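Long-range contact in galacto-N-biose/lacto-N-biose I transporter substrate-binding protein (Bifidobacterium longum, PDB 2Z8F), which binds galacto-N-biose, lacto-N-biose and the longer lacto-N-tetraose as the solute-binding component of a bifidobacterial ABC sugar transporter: residues F311-L323 and A327-S339. Residues are numbered along the deposited sequence; the frame is centred on the assembly and turned at random.
Sequences FNTQVPDLVSQGL and ATTEDAETPSEWS
Val315 and Val319, one turn apart on the short helix 315-320, turn their branches toward the non-helical chain 327-335 and Trp338. The contact lies in a solute-binding protein of the periplasmic-binding-protein clan. After the helix the chain returns to its start by Ala327 and then runs alongside it in the same direction, to helix 336-341. Val315 spreads its two methyls along the chain that runs beside the helix. Val315 CG1, anti to the backbone N (chi1 168°), meets Ala332 CB at 4.0 Å. CG2 lies against Ala327 CB and the CG of Glu330. The aliphatic part of Glu330 runs antiparallel alongside the Val315 side chain, with Glu330 CG 3.6 Å from Val315 CB. With an alanine here instead of the valine, both methyl contacts go, which is likely to open a gap between Ala327 and Ala332 and leave the Glu330 chain freer to turn. Val319 carries the next step. Val319 CG2 touches Ala332 CB at 3.8 Å, while CG1 packs on the Pro335 ring and on Trp338 CH2. Met348 of helix 347-356 also touches Val319 and Ala332. The indole of Trp338 has Pro335 CD over one face. Its rim reaches the helix end, where Gly322 CA sits near the ring plane, 3.7 Å from Trp338 CH2. Gly322 closes the helix in a Schellman motif, and its positive phi (96°) suits glycine. The following residue, Leu323, touches the galactose in the glycan pocket, so this helix end lies beside the sugar site. Polar links between the two segments run through water. One water donates to Thr313 O and Glu330 OE2 and accepts from Thr329 OG1. Another joins Asn312 O to Ala327 N. A third lies in the indole plane at its edge, accepting from Trp338 NE1 at 3.0 Å and donating to Ser320 O at 2.7 Å.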
# COMPACT_ATOMS: atom_id res chain seq x y z
N PHE A 311 -7.33 -16.77 -8.68
CA PHE A 311 -7.09 -15.39 -9.11
C PHE A 311 -5.79 -14.86 -8.53
O PHE A 311 -4.97 -14.27 -9.24
CB PHE A 311 -8.28 -14.49 -8.73
CG PHE A 311 -8.16 -13.09 -9.27
CD1 PHE A 311 -8.68 -12.78 -10.53
CD2 PHE A 311 -7.55 -12.09 -8.53
CE1 PHE A 311 -8.57 -11.49 -11.03
CE2 PHE A 311 -7.41 -10.82 -9.01
CZ PHE A 311 -7.95 -10.49 -10.27
N ASN A 312 -5.57 -15.11 -7.24
CA ASN A 312 -4.40 -14.57 -6.54
C ASN A 312 -3.11 -15.29 -6.87
O ASN A 312 -2.03 -14.90 -6.39
CB ASN A 312 -4.63 -14.57 -5.03
CG ASN A 312 -5.53 -13.44 -4.58
OD1 ASN A 312 -6.07 -12.68 -5.40
ND2 ASN A 312 -5.67 -13.30 -3.26
N THR A 313 -3.20 -16.36 -7.67
CA THR A 313 -2.00 -17.03 -8.19
C THR A 313 -1.76 -16.82 -9.69
O THR A 313 -0.89 -17.47 -10.28
CB THR A 313 -1.95 -18.57 -7.80
OG1 THR A 313 -3.13 -19.24 -8.27
CG2 THR A 313 -1.86 -18.75 -6.29
N GLN A 314 -2.50 -15.89 -10.31
CA GLN A 314 -2.22 -15.49 -11.71
C GLN A 314 -1.11 -14.44 -11.73
O GLN A 314 -1.32 -13.27 -12.07
CB GLN A 314 -3.50 -14.99 -12.42
CG GLN A 314 -4.64 -16.04 -12.42
CD GLN A 314 -4.13 -17.42 -12.86
OE1 GLN A 314 -3.71 -17.60 -14.01
NE2 GLN A 314 -4.11 -18.37 -11.95
N VAL A 315 0.09 -14.86 -11.34
CA VAL A 315 1.17 -13.94 -11.06
C VAL A 315 1.44 -12.89 -12.15
O VAL A 315 1.42 -11.69 -11.85
CB VAL A 315 2.42 -14.72 -10.58
CG1 VAL A 315 3.67 -13.84 -10.54
CG2 VAL A 315 2.11 -15.32 -9.20
N PRO A 316 1.73 -13.31 -13.39
CA PRO A 316 2.02 -12.27 -14.39
C PRO A 316 0.88 -11.24 -14.56
O PRO A 316 1.16 -10.05 -14.72
CB PRO A 316 2.24 -13.07 -15.68
CG PRO A 316 2.58 -14.47 -15.22
CD PRO A 316 1.86 -14.68 -13.94
N ASP A 317 -0.36 -11.70 -14.52
CA ASP A 317 -1.50 -10.80 -14.71
C ASP A 317 -1.60 -9.81 -13.55
O ASP A 317 -1.81 -8.62 -13.75
CB ASP A 317 -2.82 -11.56 -14.85
CG ASP A 317 -2.86 -12.45 -16.10
OD1 ASP A 317 -2.10 -12.23 -17.05
OD2 ASP A 317 -3.71 -13.37 -16.11
N LEU A 318 -1.41 -10.29 -12.32
CA LEU A 318 -1.38 -9.39 -11.16
C LEU A 318 -0.22 -8.41 -11.24
O LEU A 318 -0.37 -7.21 -10.91
CB LEU A 318 -1.24 -10.23 -9.87
CG LEU A 318 -2.37 -11.23 -9.55
CD1 LEU A 318 -1.99 -12.16 -8.38
CD2 LEU A 318 -3.67 -10.53 -9.24
N VAL A 319 0.96 -8.90 -11.63
CA VAL A 319 2.11 -8.03 -11.80
C VAL A 319 1.80 -6.91 -12.78
O VAL A 319 2.18 -5.77 -12.55
CB VAL A 319 3.40 -8.79 -12.20
CG1 VAL A 319 4.50 -7.84 -12.68
CG2 VAL A 319 3.89 -9.67 -11.03
N SER A 320 1.05 -7.23 -13.84
CA SER A 320 0.70 -6.21 -14.82
C SER A 320 -0.06 -5.01 -14.21
O SER A 320 0.05 -3.87 -14.70
CB SER A 320 -0.10 -6.83 -15.99
OG SER A 320 -1.48 -6.90 -15.70
N GLN A 321 -0.82 -5.28 -13.15
CA GLN A 321 -1.58 -4.26 -12.40
C GLN A 321 -0.70 -3.48 -11.42
O GLN A 321 -1.17 -2.57 -10.72
CB GLN A 321 -2.72 -4.93 -11.63
CG GLN A 321 -3.86 -5.51 -12.51
CD GLN A 321 -4.90 -4.49 -12.97
OE1 GLN A 321 -5.08 -3.41 -12.37
NE2 GLN A 321 -5.66 -4.87 -14.02
N GLY A 322 0.58 -3.85 -11.38
CA GLY A 322 1.56 -3.24 -10.49
C GLY A 322 1.77 -4.01 -9.20
O GLY A 322 2.59 -3.59 -8.36
N LEU A 323 1.02 -5.10 -9.01
CA LEU A 323 1.07 -5.82 -7.73
C LEU A 323 2.37 -6.56 -7.54
O LEU A 323 2.96 -7.09 -8.50
CB LEU A 323 -0.09 -6.82 -7.61
CG LEU A 323 -1.47 -6.18 -7.80
CD1 LEU A 323 -2.53 -7.21 -7.49
CD2 LEU A 323 -1.65 -4.87 -7.00
N ALA A 327 1.50 -14.45 -3.65
CA ALA A 327 1.64 -15.85 -4.10
C ALA A 327 3.09 -16.26 -4.17
O ALA A 327 3.94 -15.47 -4.56
CB ALA A 327 0.99 -16.02 -5.47
N THR A 328 3.36 -17.53 -3.85
CA THR A 328 4.70 -18.07 -3.96
C THR A 328 4.75 -19.19 -4.98
O THR A 328 5.74 -19.88 -5.10
CB THR A 328 5.18 -18.61 -2.60
OG1 THR A 328 4.17 -19.47 -2.08
CG2 THR A 328 5.46 -17.45 -1.62
N THR A 329 3.68 -19.34 -5.75
CA THR A 329 3.55 -20.45 -6.70
C THR A 329 4.50 -20.34 -7.90
O THR A 329 4.84 -21.37 -8.51
CB THR A 329 2.11 -20.57 -7.18
OG1 THR A 329 1.67 -19.27 -7.57
CG2 THR A 329 1.20 -21.08 -6.07
N GLU A 330 4.92 -19.12 -8.24
CA GLU A 330 5.90 -18.86 -9.31
C GLU A 330 6.54 -17.51 -9.05
O GLU A 330 5.95 -16.68 -8.36
CB GLU A 330 5.24 -18.88 -10.70
CG GLU A 330 4.17 -17.83 -10.90
CD GLU A 330 3.57 -17.88 -12.29
OE1 GLU A 330 4.18 -17.31 -13.24
OE2 GLU A 330 2.48 -18.47 -12.44
N ASP A 331 7.75 -17.29 -9.57
CA ASP A 331 8.47 -16.03 -9.36
C ASP A 331 7.79 -14.92 -10.15
O ASP A 331 7.43 -15.10 -11.31
CB ASP A 331 9.94 -16.13 -9.80
CG ASP A 331 10.81 -17.00 -8.88
OD1 ASP A 331 10.49 -17.20 -7.68
OD2 ASP A 331 11.86 -17.49 -9.38
N ALA A 332 7.61 -13.75 -9.53
CA ALA A 332 7.19 -12.57 -10.26
C ALA A 332 8.35 -12.06 -11.12
O ALA A 332 9.50 -12.05 -10.68
CB ALA A 332 6.69 -11.48 -9.31
N GLU A 333 8.04 -11.65 -12.34
CA GLU A 333 9.05 -11.17 -13.27
C GLU A 333 8.71 -9.76 -13.73
O GLU A 333 7.54 -9.43 -13.91
CB GLU A 333 9.14 -12.10 -14.49
CG GLU A 333 9.43 -13.55 -14.12
CD GLU A 333 9.78 -14.42 -15.31
OE1 GLU A 333 9.41 -14.09 -16.46
OE2 GLU A 333 10.43 -15.46 -15.09
N THR A 334 9.75 -8.96 -13.91
CA THR A 334 9.57 -7.59 -14.37
C THR A 334 9.09 -7.59 -15.82
O THR A 334 9.77 -8.17 -16.69
CB THR A 334 10.90 -6.80 -14.30
OG1 THR A 334 11.42 -6.85 -12.96
CG2 THR A 334 10.68 -5.36 -14.69
N PRO A 335 7.91 -6.98 -16.10
CA PRO A 335 7.49 -6.86 -17.51
C PRO A 335 8.49 -6.09 -18.37
O PRO A 335 9.12 -5.14 -17.91
CB PRO A 335 6.15 -6.11 -17.44
CG PRO A 335 5.65 -6.36 -16.03
CD PRO A 335 6.92 -6.41 -15.18
N SER A 336 8.64 -6.49 -19.63
CA SER A 336 9.57 -5.82 -20.54
C SER A 336 9.40 -4.28 -20.63
O SER A 336 10.39 -3.55 -20.69
CB SER A 336 9.49 -6.45 -21.93
OG SER A 336 8.16 -6.31 -22.42
N GLU A 337 8.16 -3.81 -20.63
CA GLU A 337 7.87 -2.36 -20.65
C GLU A 337 8.44 -1.62 -19.42
O GLU A 337 8.96 -0.50 -19.53
CB GLU A 337 6.36 -2.11 -20.77
CG GLU A 337 5.73 -2.68 -22.07
CD GLU A 337 5.39 -4.18 -22.01
OE1 GLU A 337 5.67 -4.87 -20.99
OE2 GLU A 337 4.83 -4.68 -23.02
N TRP A 338 8.33 -2.25 -18.26
CA TRP A 338 8.85 -1.66 -17.02
C TRP A 338 10.37 -1.59 -17.01
O TRP A 338 10.94 -0.56 -16.64
CB TRP A 338 8.44 -2.47 -15.80
CG TRP A 338 6.97 -2.60 -15.51
CD1 TRP A 338 5.91 -2.32 -16.34
CD2 TRP A 338 6.43 -3.08 -14.29
NE1 TRP A 338 4.73 -2.61 -15.69
CE2 TRP A 338 5.02 -3.06 -14.42
CE3 TRP A 338 6.99 -3.54 -13.09
CZ2 TRP A 338 4.18 -3.49 -13.40
CZ3 TRP A 338 6.16 -3.96 -12.08
CH2 TRP A 338 4.77 -3.94 -12.23
N SER A 339 11.04 -2.68 -17.37
CA SER A 339 12.51 -2.67 -17.38
C SER A 339 13.00 -1.60 -18.37
O SER A 339 13.95 -0.89 -18.09
CB SER A 339 13.10 -4.04 -17.69
OG SER A 339 12.50 -4.59 -18.84
O HOH W 1 -0.77 -13.09 -4.88
O HOH W 2 1.09 -19.29 -10.29
O HOH W 3 1.79 -2.78 -16.46